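Local atomic coordinates of putative S41 protease (PDB entry 3K50), a protein that is not functionally characterised but, as a putative member of peptidase family S41, probably cleaves peptide bonds as a serine protease. Residues I114-G119 against Q137-V142; H177-I182 against R217-G222; V189-Y194 against E226-L231. All coordinates share one frame; numbering follows the deposited sequence. Where two conformers were deposited one is given.

Contact 1 (I114-G119 against Q137-V142)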
ATOM      1  N   ILE A 114      -6.724 -21.300  -4.868  1.00 32.07           N
ATOM      2  CA  ILE A 114      -6.930 -21.839  -6.213  1.00 27.29           C
ATOM      3  C   ILE A 114      -6.040 -23.091  -6.300  1.00 29.48           C
ATOM      4  O   ILE A 114      -4.821 -23.017  -6.089  1.00 30.83           O
ATOM      5  CB  ILE A 114      -6.577 -20.857  -7.308  1.00 26.13           C
ATOM      6  CG1 ILE A 114      -7.404 -19.576  -7.216  1.00 30.26           C
ATOM      7  CG2 ILE A 114      -6.878 -21.451  -8.674  1.00 24.20           C
ATOM      8  CD1 ILE A 114      -7.003 -18.533  -8.300  1.00 30.62           C
HETATM    9  N   MSE A 115      -6.646 -24.236  -6.590  1.00 31.67           N
HETATM   10  CA  MSE A 115      -5.939 -25.537  -6.612  1.00 34.65           C
HETATM   11  C   MSE A 115      -5.714 -26.137  -8.006  1.00 37.01           C
HETATM   12  O   MSE A 115      -4.754 -26.899  -8.198  1.00 35.23           O
HETATM   13  CB  MSE A 115      -6.689 -26.560  -5.770  1.00 34.89           C
HETATM   14  CG  MSE A 115      -6.890 -26.138  -4.344  1.00 35.56           C
HETATM   15 SE   MSE A 115      -7.876 -27.425  -3.340  0.75 31.31          SE
HETATM   16  CE  MSE A 115      -6.433 -28.731  -2.880  1.00 33.22           C
HETATM   17  N   MSE A 116      -6.626 -25.846  -8.945  1.00 39.43           N
HETATM   18  CA  MSE A 116      -6.519 -26.299 -10.346  1.00 39.20           C
HETATM   19  C   MSE A 116      -7.117 -25.275 -11.271  1.00 40.24           C
HETATM   20  O   MSE A 116      -8.024 -24.528 -10.867  1.00 39.24           O
HETATM   21  CB  MSE A 116      -7.310 -27.569 -10.555  1.00 41.07           C
HETATM   22  CG  MSE A 116      -7.009 -28.622  -9.540  1.00 51.60           C
HETATM   23 SE   MSE A 116      -5.430 -29.614  -9.878  0.75 55.56          SE
HETATM   24  CE  MSE A 116      -6.540 -31.032 -10.644  1.00 36.24           C
HETATM   25  N   MSE A 117      -6.593 -25.218 -12.500  1.00 42.50           N
HETATM   26  CA  MSE A 117      -7.137 -24.377 -13.564  1.00 45.17           C
HETATM   27  C   MSE A 117      -7.419 -25.262 -14.751  1.00 41.75           C
HETATM   28  O   MSE A 117      -6.510 -25.860 -15.323  1.00 37.34           O
HETATM   29  CB  MSE A 117      -6.176 -23.280 -13.978  1.00 44.20           C
HETATM   30  CG  MSE A 117      -6.009 -22.245 -12.963  1.00 52.64           C
HETATM   31 SE   MSE A 117      -5.101 -20.671 -13.652  0.75 60.05          SE
HETATM   32  CE  MSE A 117      -3.283 -21.440 -14.007  1.00 57.41           C
ATOM     33  N   ASN A 118      -8.682 -25.335 -15.138  1.00 44.05           N
ATOM     34  CA  ASN A 118      -9.092 -26.205 -16.258  1.00 45.07           C
ATOM     35  C   ASN A 118      -8.487 -27.602 -16.183  1.00 45.99           C
ATOM     36  O   ASN A 118      -7.895 -28.099 -17.151  1.00 46.73           O
ATOM     37  CB  ASN A 118      -8.786 -25.535 -17.599  1.00 45.44           C
ATOM     38  CG  ASN A 118      -9.770 -24.426 -17.910  1.00 49.84           C
ATOM     39  OD1 ASN A 118      -9.504 -23.276 -17.606  1.00 41.44           O
ATOM     40  ND2 ASN A 118     -10.970 -24.789 -18.427  1.00 46.99           N
ATOM     41  N   GLY A 119      -8.625 -28.220 -15.008  1.00 44.30           N
ATOM     42  CA  GLY A 119      -8.131 -29.573 -14.769  1.00 43.62           C
ATOM     43  C   GLY A 119      -6.626 -29.748 -14.649  1.00 45.08           C
ATOM     44  O   GLY A 119      -6.177 -30.849 -14.435  1.00 46.45           O
ATOM     45  N   GLN A 137     -11.717 -22.413 -15.654  1.00 43.24           N
ATOM     46  CA  GLN A 137     -12.454 -23.245 -14.717  1.00 44.26           C
ATOM     47  C   GLN A 137     -11.497 -23.473 -13.564  1.00 42.44           C
ATOM     48  O   GLN A 137     -10.379 -23.940 -13.788  1.00 43.30           O
ATOM     49  CB  GLN A 137     -12.870 -24.578 -15.326  1.00 44.63           C
ATOM     50  CG  GLN A 137     -14.013 -24.455 -16.308  1.00 53.77           C
ATOM     51  CD  GLN A 137     -15.254 -23.845 -15.662  1.00 64.16           C
ATOM     52  OE1 GLN A 137     -15.860 -22.926 -16.218  1.00 67.69           O
ATOM     53  NE2 GLN A 137     -15.602 -24.318 -14.457  1.00 68.66           N
ATOM     54  N   LEU A 138     -11.942 -23.176 -12.343  1.00 37.19           N
ATOM     55  CA  LEU A 138     -11.073 -23.316 -11.188  1.00 34.82           C
ATOM     56  C   LEU A 138     -11.574 -24.311 -10.157  1.00 34.10           C
ATOM     57  O   LEU A 138     -12.778 -24.374  -9.897  1.00 35.10           O
ATOM     58  CB  LEU A 138     -10.950 -21.945 -10.496  1.00 33.50           C
ATOM     59  CG  LEU A 138     -10.534 -20.718 -11.324  1.00 26.56           C
ATOM     60  CD1 LEU A 138     -10.414 -19.439 -10.451  1.00 22.21           C
ATOM     61  CD2 LEU A 138      -9.224 -20.939 -12.130  1.00 26.71           C
ATOM     62  N   GLN A 139     -10.670 -25.116  -9.600  1.00 34.55           N
ATOM     63  CA  GLN A 139     -10.977 -25.901  -8.400  1.00 35.04           C
ATOM     64  C   GLN A 139     -10.479 -25.008  -7.251  1.00 33.31           C
ATOM     65  O   GLN A 139      -9.370 -24.528  -7.301  1.00 32.16           O
ATOM     66  CB  GLN A 139     -10.278 -27.256  -8.367  1.00 37.88           C
ATOM     67  CG  GLN A 139     -10.629 -28.087  -7.131  1.00 39.05           C
ATOM     68  CD  GLN A 139     -10.020 -29.485  -7.150  1.00 43.81           C
ATOM     69  OE1 GLN A 139      -8.805 -29.646  -7.205  1.00 56.42           O
ATOM     70  NE2 GLN A 139     -10.882 -30.509  -7.086  1.00 46.02           N
ATOM     71  N   ILE A 140     -11.314 -24.801  -6.244  1.00 30.41           N
ATOM     72  CA  ILE A 140     -11.049 -23.912  -5.136  1.00 32.18           C
ATOM     73  C   ILE A 140     -11.019 -24.709  -3.842  1.00 33.85           C
ATOM     74  O   ILE A 140     -11.788 -25.684  -3.701  1.00 30.97           O
ATOM     75  CB  ILE A 140     -12.204 -22.835  -5.019  1.00 34.60           C
ATOM     76  CG1 ILE A 140     -12.250 -21.924  -6.260  1.00 38.10           C
ATOM     77  CG2 ILE A 140     -12.102 -21.942  -3.748  1.00 37.08           C
ATOM     78  CD1 ILE A 140     -11.001 -21.238  -6.558  1.00 45.45           C
ATOM     79  N   GLY A 141     -10.155 -24.308  -2.902  1.00 32.60           N
ATOM     80  CA  GLY A 141     -10.072 -24.974  -1.595  1.00 32.39           C
ATOM     81  C   GLY A 141     -10.029 -23.988  -0.441  1.00 33.61           C
ATOM     82  O   GLY A 141     -10.076 -22.787  -0.666  1.00 28.36           O
ATOM     83  N   VAL A 142      -9.951 -24.520   0.789  1.00 31.88           N
ATOM     84  CA  VAL A 142      -9.783 -23.742   2.013  1.00 32.10           C
ATOM     85  C   VAL A 142      -8.838 -24.497   2.933  1.00 30.83           C
ATOM     86  O   VAL A 142      -8.667 -25.711   2.792  1.00 31.97           O
ATOM     87  CB  VAL A 142     -11.097 -23.497   2.752  1.00 32.20           C
ATOM     88  CG1 VAL A 142     -12.011 -22.593   1.927  1.00 31.19           C
ATOM     89  CG2 VAL A 142     -11.779 -24.834   3.095  1.00 34.77           C
TER
HETATM   90  O   HOH W   1     -10.183 -26.853 -12.943  1.00 53.99           O

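Contact 2 (H177-I182 against R217-G222)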
ATOM      1  N   HIS A 177     -11.120   0.080   0.547  1.00 30.09           N
ATOM      2  CA  HIS A 177     -11.366  -1.357   0.221  1.00 29.49           C
ATOM      3  C   HIS A 177     -12.346  -2.065   1.092  1.00 32.13           C
ATOM      4  O   HIS A 177     -13.148  -2.875   0.618  1.00 29.23           O
ATOM      5  CB  HIS A 177     -10.037  -2.100   0.254  1.00 33.13           C
ATOM      6  CG  HIS A 177     -10.132  -3.524  -0.178  1.00 32.88           C
ATOM      7  ND1 HIS A 177     -10.492  -3.887  -1.457  1.00 33.44           N
ATOM      8  CD2 HIS A 177      -9.937  -4.672   0.512  1.00 32.50           C
ATOM      9  CE1 HIS A 177     -10.492  -5.210  -1.533  1.00 38.40           C
ATOM     10  NE2 HIS A 177     -10.160  -5.707  -0.352  1.00 26.85           N
ATOM     11  N   ARG A 178     -12.320  -1.772   2.375  1.00 32.13           N
ATOM     12  CA  ARG A 178     -13.290  -2.374   3.279  1.00 31.95           C
ATOM     13  C   ARG A 178     -13.475  -1.450   4.508  1.00 33.38           C
ATOM     14  O   ARG A 178     -12.503  -0.829   4.984  1.00 32.50           O
ATOM     15  CB  ARG A 178     -12.816  -3.769   3.719  1.00 33.85           C
ATOM     16  CG  ARG A 178     -13.927  -4.869   3.830  1.00 50.62           C
ATOM     17  CD  ARG A 178     -14.494  -5.278   2.451  1.00 55.16           C
ATOM     18  NE  ARG A 178     -13.961  -6.494   1.778  1.00 54.32           N
ATOM     19  CZ  ARG A 178     -13.894  -6.682   0.441  1.00 51.58           C
ATOM     20  NH1 ARG A 178     -14.102  -5.691  -0.446  1.00 48.09           N
ATOM     21  NH2 ARG A 178     -13.474  -7.852  -0.022  1.00 58.04           N
ATOM     22  N   PHE A 179     -14.717  -1.467   4.999  0.50 30.61           N
ATOM     23  CA  PHE A 179     -15.252  -0.662   6.101  0.50 31.57           C
ATOM     24  C   PHE A 179     -16.029  -1.496   7.090  0.50 33.30           C
ATOM     25  O   PHE A 179     -16.802  -2.385   6.694  0.50 29.43           O
ATOM     26  CB  PHE A 179     -16.268   0.328   5.522  0.50 30.36           C
ATOM     27  CG  PHE A 179     -17.061   1.114   6.553  0.50 28.62           C
ATOM     28  CD1 PHE A 179     -18.246   0.610   7.106  0.50 35.01           C
ATOM     29  CD2 PHE A 179     -16.651   2.400   6.917  0.50 26.03           C
ATOM     30  CE1 PHE A 179     -19.011   1.364   8.047  0.50 24.49           C
ATOM     31  CE2 PHE A 179     -17.397   3.153   7.832  0.50 29.54           C
ATOM     32  CZ  PHE A 179     -18.591   2.613   8.404  0.50 29.86           C
ATOM     33  N   GLU A 180     -15.862  -1.219   8.376  1.00 37.30           N
ATOM     34  CA  GLU A 180     -16.747  -1.852   9.335  1.00 38.34           C
ATOM     35  C   GLU A 180     -16.722  -1.144  10.658  1.00 36.90           C
ATOM     36  O   GLU A 180     -15.690  -0.551  11.015  1.00 32.22           O
ATOM     37  CB  GLU A 180     -16.251  -3.259   9.664  1.00 38.52           C
ATOM     38  CG  GLU A 180     -16.854  -4.327   8.858  1.00 57.47           C
ATOM     39  CD  GLU A 180     -16.706  -5.575   9.549  1.00 65.27           C
ATOM     40  OE1 GLU A 180     -15.559  -5.840   9.982  1.00 71.40           O
ATOM     41  OE2 GLU A 180     -17.740  -6.248   9.704  1.00 75.25           O
ATOM     42  N   ILE A 181     -17.849  -1.233  11.383  1.00 33.71           N
ATOM     43  CA  ILE A 181     -17.903  -0.825  12.791  1.00 30.39           C
ATOM     44  C   ILE A 181     -18.097  -2.119  13.588  1.00 31.50           C
ATOM     45  O   ILE A 181     -19.065  -2.859  13.369  1.00 31.18           O
ATOM     46  CB  ILE A 181     -19.004   0.177  13.108  1.00 32.06           C
ATOM     47  CG1 ILE A 181     -18.726   1.480  12.347  1.00 34.63           C
ATOM     48  CG2 ILE A 181     -19.051   0.436  14.637  1.00 32.13           C
ATOM     49  CD1 ILE A 181     -19.910   2.421  12.291  1.00 33.88           C
ATOM     50  N   ILE A 182     -17.167  -2.382  14.495  1.00 30.53           N
ATOM     51  CA  ILE A 182     -17.160  -3.584  15.300  1.00 28.99           C
ATOM     52  C   ILE A 182     -17.410  -3.273  16.753  1.00 30.50           C
ATOM     53  O   ILE A 182     -16.620  -2.538  17.393  1.00 31.64           O
ATOM     54  CB  ILE A 182     -15.761  -4.237  15.173  1.00 32.15           C
ATOM     55  CG1 ILE A 182     -15.428  -4.450  13.669  1.00 32.44           C
ATOM     56  CG2 ILE A 182     -15.618  -5.523  16.034  1.00 32.76           C
ATOM     57  CD1 ILE A 182     -13.926  -4.711  13.394  1.00 30.08           C
ATOM     58  N   ARG A 217     -17.593   9.971   8.112  1.00 31.26           N
ATOM     59  CA  ARG A 217     -18.886  10.416   8.533  1.00 32.90           C
ATOM     60  C   ARG A 217     -19.676   9.231   9.160  1.00 30.41           C
ATOM     61  O   ARG A 217     -20.299   9.397  10.199  1.00 28.26           O
ATOM     62  CB  ARG A 217     -19.652  10.971   7.337  1.00 30.52           C
ATOM     63  CG  ARG A 217     -21.039  11.598   7.693  1.00 35.08           C
ATOM     64  CD  ARG A 217     -21.930  11.697   6.444  1.00 44.57           C
ATOM     65  NE  ARG A 217     -22.078  10.376   5.830  1.00 61.57           N
ATOM     66  CZ  ARG A 217     -22.812  10.091   4.758  1.00 68.56           C
ATOM     67  NH1 ARG A 217     -23.534  11.032   4.156  1.00 64.02           N
ATOM     68  NH2 ARG A 217     -22.840   8.831   4.313  1.00 69.20           N
ATOM     69  N   ASP A 218     -19.648   8.063   8.519  1.00 29.78           N
ATOM     70  CA  ASP A 218     -20.325   6.852   9.012  1.00 31.74           C
ATOM     71  C   ASP A 218     -19.701   6.405  10.339  1.00 30.99           C
ATOM     72  O   ASP A 218     -20.417   6.028  11.271  1.00 28.63           O
ATOM     73  CB  ASP A 218     -20.263   5.716   7.980  1.00 33.92           C
ATOM     74  CG  ASP A 218     -21.135   5.972   6.733  1.00 38.50           C
ATOM     75  OD1 ASP A 218     -21.945   6.951   6.723  1.00 42.16           O
ATOM     76  OD2 ASP A 218     -20.993   5.181   5.769  1.00 43.03           O
ATOM     77  N   PHE A 219     -18.379   6.526  10.456  1.00 35.52           N
ATOM     78  CA  PHE A 219     -17.742   6.200  11.723  1.00 33.11           C
ATOM     79  C   PHE A 219     -18.220   7.097  12.852  1.00 34.56           C
ATOM     80  O   PHE A 219     -18.479   6.602  13.927  1.00 29.93           O
ATOM     81  CB  PHE A 219     -16.236   6.267  11.650  1.00 36.27           C
ATOM     82  CG  PHE A 219     -15.610   5.153  10.835  1.00 30.08           C
ATOM     83  CD1 PHE A 219     -16.046   3.835  10.953  1.00 38.68           C
ATOM     84  CD2 PHE A 219     -14.560   5.420  10.004  1.00 37.06           C
ATOM     85  CE1 PHE A 219     -15.453   2.834  10.227  1.00 37.36           C
ATOM     86  CE2 PHE A 219     -13.953   4.402   9.259  1.00 40.07           C
ATOM     87  CZ  PHE A 219     -14.413   3.128   9.359  1.00 36.98           C
ATOM     88  N   GLN A 220     -18.310   8.408  12.609  1.00 32.86           N
ATOM     89  CA  GLN A 220     -18.751   9.336  13.648  1.00 33.71           C
ATOM     90  C   GLN A 220     -20.228   9.051  14.026  1.00 34.82           C
ATOM     91  O   GLN A 220     -20.578   9.002  15.190  1.00 36.78           O
ATOM     92  CB  GLN A 220     -18.597  10.769  13.166  1.00 35.19           C
ATOM     93  CG  GLN A 220     -18.958  11.816  14.205  1.00 38.40           C
ATOM     94  CD  GLN A 220     -19.183  13.161  13.574  1.00 56.65           C
ATOM     95  OE1 GLN A 220     -19.836  13.269  12.521  1.00 53.85           O
ATOM     96  NE2 GLN A 220     -18.648  14.215  14.211  1.00 63.76           N
ATOM     97  N   THR A 221     -21.085   8.854  13.034  1.00 33.65           N
ATOM     98  CA  THR A 221     -22.457   8.522  13.286  1.00 32.82           C
ATOM     99  C   THR A 221     -22.561   7.297  14.195  1.00 35.38           C
ATOM    100  O   THR A 221     -23.389   7.277  15.097  1.00 33.95           O
ATOM    101  CB  THR A 221     -23.184   8.230  11.980  1.00 35.67           C
ATOM    102  OG1 THR A 221     -23.259   9.452  11.249  1.00 39.98           O
ATOM    103  CG2 THR A 221     -24.629   7.654  12.256  1.00 31.69           C
ATOM    104  N   GLY A 222     -21.703   6.308  13.969  1.00 33.71           N
ATOM    105  CA  GLY A 222     -21.681   5.091  14.779  1.00 34.46           C
ATOM    106  C   GLY A 222     -21.011   5.207  16.146  1.00 35.11           C
ATOM    107  O   GLY A 222     -20.956   4.237  16.902  1.00 35.53           O
TER

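Contact 3 (V189-Y194 against E226-L231)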
ATOM      1  N   VAL A 189     -15.465   0.029  17.528  1.00 26.90           N
ATOM      2  CA  VAL A 189     -14.243  -0.001  16.750  1.00 29.35           C
ATOM      3  C   VAL A 189     -14.451   0.214  15.265  1.00 28.37           C
ATOM      4  O   VAL A 189     -15.143  -0.564  14.572  1.00 30.68           O
ATOM      5  CB  VAL A 189     -13.468  -1.323  16.980  1.00 30.55           C
ATOM      6  CG1 VAL A 189     -12.037  -1.193  16.356  1.00 31.26           C
ATOM      7  CG2 VAL A 189     -13.352  -1.657  18.455  1.00 25.51           C
ATOM      8  N   GLY A 190     -13.851   1.302  14.774  1.00 32.56           N
ATOM      9  CA  GLY A 190     -13.865   1.571  13.345  1.00 31.73           C
ATOM     10  C   GLY A 190     -12.753   0.760  12.684  1.00 30.93           C
ATOM     11  O   GLY A 190     -11.629   0.782  13.159  1.00 33.13           O
ATOM     12  N   TYR A 191     -13.063   0.047  11.603  1.00 29.61           N
ATOM     13  CA  TYR A 191     -12.043  -0.715  10.869  1.00 30.15           C
ATOM     14  C   TYR A 191     -12.023  -0.189   9.423  1.00 29.32           C
ATOM     15  O   TYR A 191     -13.060  -0.144   8.746  1.00 26.98           O
ATOM     16  CB  TYR A 191     -12.328  -2.234  10.875  1.00 29.78           C
ATOM     17  CG  TYR A 191     -11.432  -2.997   9.911  1.00 30.57           C
ATOM     18  CD1 TYR A 191     -10.104  -3.246  10.237  1.00 33.75           C
ATOM     19  CD2 TYR A 191     -11.901  -3.448   8.699  1.00 28.75           C
ATOM     20  CE1 TYR A 191      -9.262  -3.929   9.393  1.00 27.01           C
ATOM     21  CE2 TYR A 191     -11.046  -4.119   7.805  1.00 29.50           C
ATOM     22  CZ  TYR A 191      -9.753  -4.358   8.165  1.00 29.66           C
ATOM     23  OH  TYR A 191      -8.906  -4.980   7.330  1.00 29.86           O
ATOM     24  N   LEU A 192     -10.858   0.214   8.973  1.00 27.24           N
ATOM     25  CA  LEU A 192     -10.692   0.657   7.611  1.00 29.22           C
ATOM     26  C   LEU A 192      -9.499   0.021   6.926  1.00 27.94           C
ATOM     27  O   LEU A 192      -8.370   0.212   7.345  1.00 27.98           O
ATOM     28  CB  LEU A 192     -10.515   2.183   7.573  1.00 29.64           C
ATOM     29  CG  LEU A 192     -10.295   2.908   6.237  1.00 34.78           C
ATOM     30  CD1 LEU A 192     -11.571   2.864   5.396  1.00 31.28           C
ATOM     31  CD2 LEU A 192      -9.898   4.320   6.476  1.00 29.56           C
HETATM   32  N   MSE A 193      -9.782  -0.678   5.830  1.00 26.73           N
HETATM   33  CA  MSE A 193      -8.771  -1.224   4.927  1.00 26.38           C
HETATM   34  C   MSE A 193      -8.617  -0.197   3.772  1.00 32.07           C
HETATM   35  O   MSE A 193      -9.442  -0.157   2.873  1.00 31.64           O
HETATM   36  CB  MSE A 193      -9.174  -2.614   4.453  1.00 25.76           C
HETATM   37  CG  MSE A 193      -8.056  -3.430   3.936  1.00 26.91           C
HETATM   38 SE   MSE A 193      -6.970  -2.777   2.429  0.75 25.60          SE
HETATM   39  CE  MSE A 193      -5.632  -4.211   2.522  1.00 32.58           C
ATOM     40  N   TYR A 194      -7.577   0.653   3.873  1.00 33.50           N
ATOM     41  CA  TYR A 194      -7.313   1.768   2.949  1.00 32.57           C
ATOM     42  C   TYR A 194      -6.059   1.419   2.193  1.00 31.18           C
ATOM     43  O   TYR A 194      -4.976   1.378   2.776  1.00 27.11           O
ATOM     44  CB  TYR A 194      -7.102   3.069   3.725  1.00 33.11           C
ATOM     45  CG  TYR A 194      -6.880   4.316   2.864  1.00 30.70           C
ATOM     46  CD1 TYR A 194      -7.884   4.826   2.107  1.00 29.68           C
ATOM     47  CD2 TYR A 194      -5.684   5.020   2.913  1.00 31.85           C
ATOM     48  CE1 TYR A 194      -7.704   6.026   1.336  1.00 30.09           C
ATOM     49  CE2 TYR A 194      -5.479   6.199   2.171  1.00 30.47           C
ATOM     50  CZ  TYR A 194      -6.487   6.697   1.401  1.00 30.17           C
ATOM     51  OH  TYR A 194      -6.302   7.852   0.683  1.00 26.80           O
ATOM     52  N   GLU A 226     -12.524   3.697  19.055  1.00 32.94           N
ATOM     53  CA  GLU A 226     -11.234   3.022  18.837  1.00 34.24           C
ATOM     54  C   GLU A 226     -11.122   2.846  17.318  1.00 30.10           C
ATOM     55  O   GLU A 226     -12.128   2.887  16.620  1.00 30.18           O
ATOM     56  CB  GLU A 226     -11.099   1.654  19.538  1.00 34.19           C
ATOM     57  CG  GLU A 226     -11.147   1.669  21.054  1.00 32.54           C
ATOM     58  CD  GLU A 226      -9.936   2.219  21.797  1.00 42.01           C
ATOM     59  OE1 GLU A 226      -8.793   2.311  21.283  1.00 38.16           O
ATOM     60  OE2 GLU A 226     -10.122   2.477  22.992  1.00 39.49           O
ATOM     61  N   PHE A 227      -9.912   2.624  16.813  1.00 30.24           N
ATOM     62  CA  PHE A 227      -9.721   2.550  15.351  1.00 30.04           C
ATOM     63  C   PHE A 227      -8.546   1.634  14.910  1.00 30.05           C
ATOM     64  O   PHE A 227      -7.426   1.670  15.436  1.00 29.69           O
ATOM     65  CB  PHE A 227      -9.561   3.972  14.796  1.00 30.13           C
ATOM     66  CG  PHE A 227      -9.875   4.118  13.329  1.00 31.27           C
ATOM     67  CD1 PHE A 227      -8.963   3.734  12.351  1.00 33.68           C
ATOM     68  CD2 PHE A 227     -11.055   4.703  12.921  1.00 37.85           C
ATOM     69  CE1 PHE A 227      -9.253   3.872  11.007  1.00 33.62           C
ATOM     70  CE2 PHE A 227     -11.343   4.864  11.589  1.00 32.50           C
ATOM     71  CZ  PHE A 227     -10.468   4.443  10.623  1.00 34.23           C
ATOM     72  N   VAL A 228      -8.846   0.790  13.929  1.00 30.59           N
ATOM     73  CA  VAL A 228      -7.866  -0.082  13.308  1.00 30.32           C
ATOM     74  C   VAL A 228      -7.758   0.341  11.827  1.00 30.12           C
ATOM     75  O   VAL A 228      -8.709   0.169  11.053  1.00 27.50           O
ATOM     76  CB  VAL A 228      -8.269  -1.536  13.400  1.00 31.31           C
ATOM     77  CG1 VAL A 228      -7.240  -2.413  12.702  1.00 24.09           C
ATOM     78  CG2 VAL A 228      -8.451  -1.941  14.863  1.00 24.23           C
ATOM     79  N   LEU A 229      -6.640   0.965  11.474  1.00 32.57           N
ATOM     80  CA  LEU A 229      -6.344   1.385  10.100  1.00 28.98           C
ATOM     81  C   LEU A 229      -5.427   0.311   9.445  1.00 28.50           C
ATOM     82  O   LEU A 229      -4.261   0.170   9.814  1.00 29.27           O
ATOM     83  CB  LEU A 229      -5.667   2.749  10.127  1.00 30.28           C
ATOM     84  CG  LEU A 229      -5.171   3.381   8.823  1.00 23.76           C
ATOM     85  CD1 LEU A 229      -6.287   3.804   7.940  1.00 24.72           C
ATOM     86  CD2 LEU A 229      -4.232   4.619   9.169  1.00 23.91           C
ATOM     87  N   ASP A 230      -5.976  -0.428   8.474  1.00 29.37           N
ATOM     88  CA  ASP A 230      -5.288  -1.534   7.833  1.00 31.21           C
ATOM     89  C   ASP A 230      -4.559  -1.024   6.572  1.00 29.56           C
ATOM     90  O   ASP A 230      -5.164  -0.775   5.538  1.00 28.82           O
ATOM     91  CB  ASP A 230      -6.342  -2.642   7.555  1.00 31.87           C
ATOM     92  CG  ASP A 230      -5.744  -3.944   7.112  1.00 31.59           C
ATOM     93  OD1 ASP A 230      -4.558  -3.978   6.737  1.00 26.12           O
ATOM     94  OD2 ASP A 230      -6.466  -4.974   7.165  1.00 28.63           O
ATOM     95  N   LEU A 231      -3.243  -0.801   6.704  1.00 29.42           N
ATOM     96  CA  LEU A 231      -2.381  -0.343   5.623  1.00 27.60           C
ATOM     97  C   LEU A 231      -1.443  -1.469   5.158  1.00 30.84           C
ATOM     98  O   LEU A 231      -0.401  -1.261   4.545  1.00 32.64           O
ATOM     99  CB  LEU A 231      -1.544   0.811   6.150  1.00 30.26           C
ATOM    100  CG  LEU A 231      -2.264   2.043   6.662  1.00 29.04           C
ATOM    101  CD1 LEU A 231      -1.251   3.169   7.144  1.00 22.71           C
ATOM    102  CD2 LEU A 231      -3.251   2.578   5.603  1.00 24.62           C
TER

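Contact 1 (I114-G119 against Q137-V142)
Q137 meets N118 twice. Its O takes the backbone N-H of N118 in a short bond, N118 N to Q137 O 2.6 Å. Its own N donates to the side chain of N118, Q137 N to N118 OD1 3.1 Å, from above the amide plane. OD1 also bonds R136, and the amide of Q137 turns off to T164. A water accepts from G119 N and donates to Q137 O. L138 lies beside M117, pointing the same way, with L138 CD2 3.6 Å from M117 CG. Its other methyl, CD1, touches I114 CD1. Q139 faces two selenomethionines, M115 and M116, in a classic beta bulge. Q139 O accepts from M115 N at 2.8 Å and weakly from M116 N at 3.5 Å. Q139 N donates to M116 O at 3.0 Å. With CG anti to the backbone N (chi1 -179°), the extended side chain of Q139 runs alongside M116. I140 CD1 packs on I114 CG1. M115 SE rests 3.7 Å from G141 CA, on the side where glycine carries no side chain. The two faces are unlike: I114, M117, L138 and I140 form a buried apolar layer, while M116 and Q139 line the partly exposed side of this PDZ-like sheet.

Contact 2 (H177-I182 against R217-G222)
F179 has CG anti to the backbone N (chi1 172°), and F219 has CG anti to the carbonyl carbon (chi1 -71°). From there the two side chains reach toward each other, tip to tip. The ring planes are 15° apart and the ring centroids of F179 and F219 4.5 Å apart, but the rings are slid so that they barely overlap. F179 is modelled in two conformers, and in the one described the rings come closer than carbons can sit, so the detail of this pairing is doubtful. F179 CZ also lies 3.6 Å from D218 CB, with the two side chains crossing at about a right angle. The carboxylate of D218 turns instead to R217, with D218 OD1 in a salt bridge to R217 NH2 at 3.2 Å. The edge of F219 is lined by the strand: I181 CG1 lies 3.8 Å from F219 CD1, and E180 O lies 3.5 Å from F219 CE1. I181 slides past F219 in the opposite direction. Its CD1 ends 4.1 Å from G222 CA, on the side where that glycine has no CB. Beyond the contact, F219 packs edge-to-face with F227. The axes of the short segments 177-182 and 217-221 run nearly parallel, 9.4 Å apart at closest. This is a helix layered on the outer strand of a mixed sheet, in keeping with the alpha/beta fold of the ClpP/crotonase clan.

Contact 3 (V189-Y194 against E226-L231)
Y191 and D230 meet through their polar ends across two parallel strands. The phenol donates to the carboxylate, Y191 OH to D230 OD2, at 2.4 Å, a very short and perhaps uncertain distance. OD2 approaches near the plane of the ring, and the ring and carboxylate planes are 63° apart. The same OD2 forms a salt bridge with R232, so this buried oxygen is gripped from two residues. Such partners would probably favour a charged carboxylate. M193 adds an apolar neighbour, its CG 3.9 Å from D230 OD2. The backbone ladder is regular in its middle, where V228 N donates to G190 O at 2.9 Å, L192 N to V228 O, and D230 N to L192 O. Its last rung is longer and more bent, Y194 N to D230 O 3.3 Å. On the other face, F227 has CG anti to its backbone N (chi1 -158°), and one face of its ring lies over G190 O. G190 has no side chain on this face, where the ring packs close. Further along, L192 CB lies 3.8 Å from F227 CZ, and L192 CD2 lies 3.9 Å from L229 CD1. The side chains at the E226 end are looser, although G190 N still donates to E226 O. V189 CG2 only grazes E226 CB at 4.1 Å, and the carboxylate of partly exposed E226 leads away to a salt bridge with K187. The strands sit inside a mixed sheet, between strands 176-184 and 292-297. Helix 388-398 packs on the face of V189, Y191 and V228, and helix 239-249 on that of F227 and L229.

In the fold
From the N terminus, contact 1 comes first. It closes the 17-residue connection between its segments within the PDZ-like sheet. It is complete before the other two begin, and its centre lies about 32 Å from that of contact 3. Contacts 2 and 3 cross along the chain, closing loops of 34 and 31 residues. Strand 176-184 leads into strand 187-194, then helix 207-221 carries the chain to strand 226-230. Contact 2 joins the first strand to the helix, and contact 3 joins the two later strands as a beta-alpha-beta crossover. They touch through backbone pairing of 177-182 with 189-194 and packing of F219 against Y191 O, tying this helix to the S41 mixed sheet.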